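Local coordinates for RidA family protein (Mycobacterium tuberculosis, PDB 3I7T) that is of unknown function but belongs to the YjgF/YER057c/UK114 (RidA) family and assembles as a homotrimer, at residues A[29-35]-A[112-118]. Residues are numbered along the deposited sequence; the frame is centred on the assembly and turned at random.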
loop_
_atom_site.group_PDB
_atom_site.type_symbol
_atom_site.label_atom_id
_atom_site.label_comp_id
_atom_site.label_asym_id
_atom_site.label_seq_id
_atom_site.Cartn_x
_atom_site.Cartn_y
_atom_site.Cartn_z
ATOM N N VAL A 29 6.859 -0.116 -12.873
ATOM C CA VAL A 29 5.618 -0.816 -13.237
ATOM C C VAL A 29 4.834 -1.099 -11.952
ATOM O O VAL A 29 5.351 -1.747 -11.026
ATOM C CB VAL A 29 5.895 -2.124 -13.983
ATOM C CG1 VAL A 29 4.603 -2.807 -14.364
ATOM C CG2 VAL A 29 6.732 -1.849 -15.246
ATOM N N VAL A 30 3.610 -0.578 -11.871
ATOM C CA VAL A 30 2.710 -0.950 -10.775
ATOM C C VAL A 30 1.597 -1.883 -11.248
ATOM O O VAL A 30 1.084 -1.752 -12.355
ATOM C CB VAL A 30 2.107 0.289 -10.068
ATOM C CG1 VAL A 30 3.219 1.097 -9.443
ATOM C CG2 VAL A 30 1.319 1.131 -11.039
ATOM N N VAL A 31 1.253 -2.843 -10.401
ATOM C CA VAL A 31 0.241 -3.828 -10.703
ATOM C C VAL A 31 -0.917 -3.701 -9.701
ATOM O O VAL A 31 -0.708 -3.548 -8.481
ATOM C CB VAL A 31 0.858 -5.254 -10.711
ATOM C CG1 VAL A 31 -0.160 -6.320 -11.177
ATOM C CG2 VAL A 31 2.084 -5.280 -11.629
ATOM N N ALA A 32 -2.137 -3.748 -10.239
ATOM C CA ALA A 32 -3.366 -3.691 -9.448
ATOM C C ALA A 32 -3.446 -4.823 -8.426
ATOM O O ALA A 32 -2.802 -5.861 -8.590
ATOM C CB ALA A 32 -4.594 -3.770 -10.391
ATOM N N GLY A 33 -4.252 -4.624 -7.385
ATOM C CA GLY A 33 -4.624 -5.738 -6.506
ATOM C C GLY A 33 -5.147 -6.852 -7.394
ATOM O O GLY A 33 -6.013 -6.628 -8.254
ATOM N N THR A 34 -4.613 -8.053 -7.204
ATOM C CA THR A 34 -4.982 -9.170 -8.045
ATOM C C THR A 34 -5.498 -10.345 -7.243
ATOM O O THR A 34 -4.841 -10.795 -6.318
ATOM C CB THR A 34 -3.764 -9.669 -8.823
ATOM O OG1 THR A 34 -3.186 -8.561 -9.525
ATOM C CG2 THR A 34 -4.177 -10.762 -9.807
ATOM N N THR A 35 -6.658 -10.873 -7.625
ATOM C CA THR A 35 -7.150 -12.084 -6.989
ATOM C C THR A 35 -7.009 -13.267 -7.937
ATOM O O THR A 35 -6.623 -13.120 -9.112
ATOM C CB THR A 35 -8.614 -11.946 -6.560
ATOM O OG1 THR A 35 -9.408 -11.671 -7.719
ATOM C CG2 THR A 35 -8.783 -10.821 -5.551
ATOM N N VAL A 112 -7.668 -14.247 -1.016
ATOM C CA VAL A 112 -6.357 -13.609 -1.062
ATOM C C VAL A 112 -6.318 -12.613 -2.217
ATOM O O VAL A 112 -6.877 -12.864 -3.282
ATOM C CB VAL A 112 -5.189 -14.650 -1.160
ATOM C CG1 VAL A 112 -5.337 -15.542 -2.370
ATOM C CG2 VAL A 112 -3.848 -13.937 -1.212
ATOM N N GLU A 113 -5.714 -11.453 -1.980
ATOM C CA GLU A 113 -5.456 -10.499 -3.048
ATOM C C GLU A 113 -4.006 -10.020 -2.950
ATOM O O GLU A 113 -3.506 -9.783 -1.854
ATOM C CB GLU A 113 -6.423 -9.322 -2.961
ATOM C CG GLU A 113 -6.203 -8.243 -4.036
ATOM C CD GLU A 113 -7.419 -7.351 -4.191
ATOM O OE1 GLU A 113 -8.519 -7.772 -3.781
ATOM O OE2 GLU A 113 -7.288 -6.221 -4.702
ATOM N N ILE A 114 -3.337 -9.893 -4.089
ATOM C CA ILE A 114 -1.931 -9.496 -4.103
ATOM C C ILE A 114 -1.673 -8.297 -5.008
ATOM O O ILE A 114 -2.118 -8.271 -6.155
ATOM C CB ILE A 114 -1.047 -10.694 -4.536
ATOM C CG1 ILE A 114 -1.405 -11.904 -3.658
ATOM C CG2 ILE A 114 0.451 -10.317 -4.508
ATOM C CD1 ILE A 114 -0.640 -13.173 -3.969
ATOM N N GLU A 115 -0.959 -7.304 -4.484
ATOM C CA GLU A 115 -0.434 -6.207 -5.284
ATOM C C GLU A 115 1.052 -6.399 -5.541
ATOM O O GLU A 115 1.736 -7.115 -4.803
ATOM C CB GLU A 115 -0.603 -4.894 -4.521
ATOM C CG GLU A 115 -2.025 -4.538 -4.222
ATOM C CD GLU A 115 -2.100 -3.312 -3.323
ATOM O OE1 GLU A 115 -1.043 -2.889 -2.815
ATOM O OE2 GLU A 115 -3.198 -2.762 -3.134
ATOM N N ALA A 116 1.580 -5.710 -6.543
ATOM C CA ALA A 116 3.012 -5.742 -6.760
ATOM C C ALA A 116 3.522 -4.408 -7.317
ATOM O O ALA A 116 2.819 -3.731 -8.083
ATOM C CB ALA A 116 3.382 -6.888 -7.690
ATOM N N ASP A 117 4.739 -4.036 -6.904
ATOM C CA ASP A 117 5.467 -2.931 -7.511
ATOM C C ASP A 117 6.745 -3.494 -8.078
ATOM O O ASP A 117 7.398 -4.340 -7.453
ATOM C CB ASP A 117 5.808 -1.849 -6.484
ATOM C CG ASP A 117 4.574 -1.208 -5.899
ATOM O OD1 ASP A 117 3.787 -0.635 -6.673
ATOM O OD2 ASP A 117 4.388 -1.284 -4.667
ATOM N N ALA A 118 7.103 -3.033 -9.270
ATOM C CA ALA A 118 8.305 -3.506 -9.927
ATOM C C ALA A 118 9.127 -2.323 -10.403
ATOM O O ALA A 118 8.595 -1.234 -10.621
ATOM C CB ALA A 118 7.959 -4.432 -11.095
#
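Val29 and Ala118 form a hydrogen-bonded antiparallel pair, with Val29 N to Ala118 O at 3.1 Å and Ala118 N to Val29 O at 2.8 Å. At the next hydrogen-bonded pair, Val31 N reaches Ala116 O at 2.9 Å, but the return bond is missing and the buried Ala116 N has no partner. A beta bulge at Ala32 and Gly33 shifts the register by one residue before Thr34 N hydrogen-bonds Ile114 O at 2.7 Å, from above the carbonyl plane and bent at the hydrogen (142°); Ile114 N returns a straighter hydrogen bond to Thr34 O. Thr34 OG1, set beside its own backbone N (chi1 -54°), ties the bulge internally by bonding Ala32 O at 2.9 Å and also takes a bond from Arg21. Glu113, extended with CG anti to the backbone N (chi1 179°), lays its carboxylate over the side-chain-free Gly33, OE2 lying 3.3 Å from Gly33 CA, while OE1 meets the Thr35 methyl CG2. The two strands are central in the sheet of this YjgF-like fold. Val31, Thr34 and Ile114 face helix 41-58, whereas the face bearing Val30, Glu113 and Asp117 meets a neighbouring subunit of the trimer. There Asp117 OD1, 3.3 Å from Val30 CG1, pairs with Arg68 of that subunit, whose guanidinium also bonds Val31 O, just before the bulge. Glu115, whose CG packs on Gly33 CA, turns OE1 to Arg70 of both chains and OE2 to Ser98 of the neighbouring subunit.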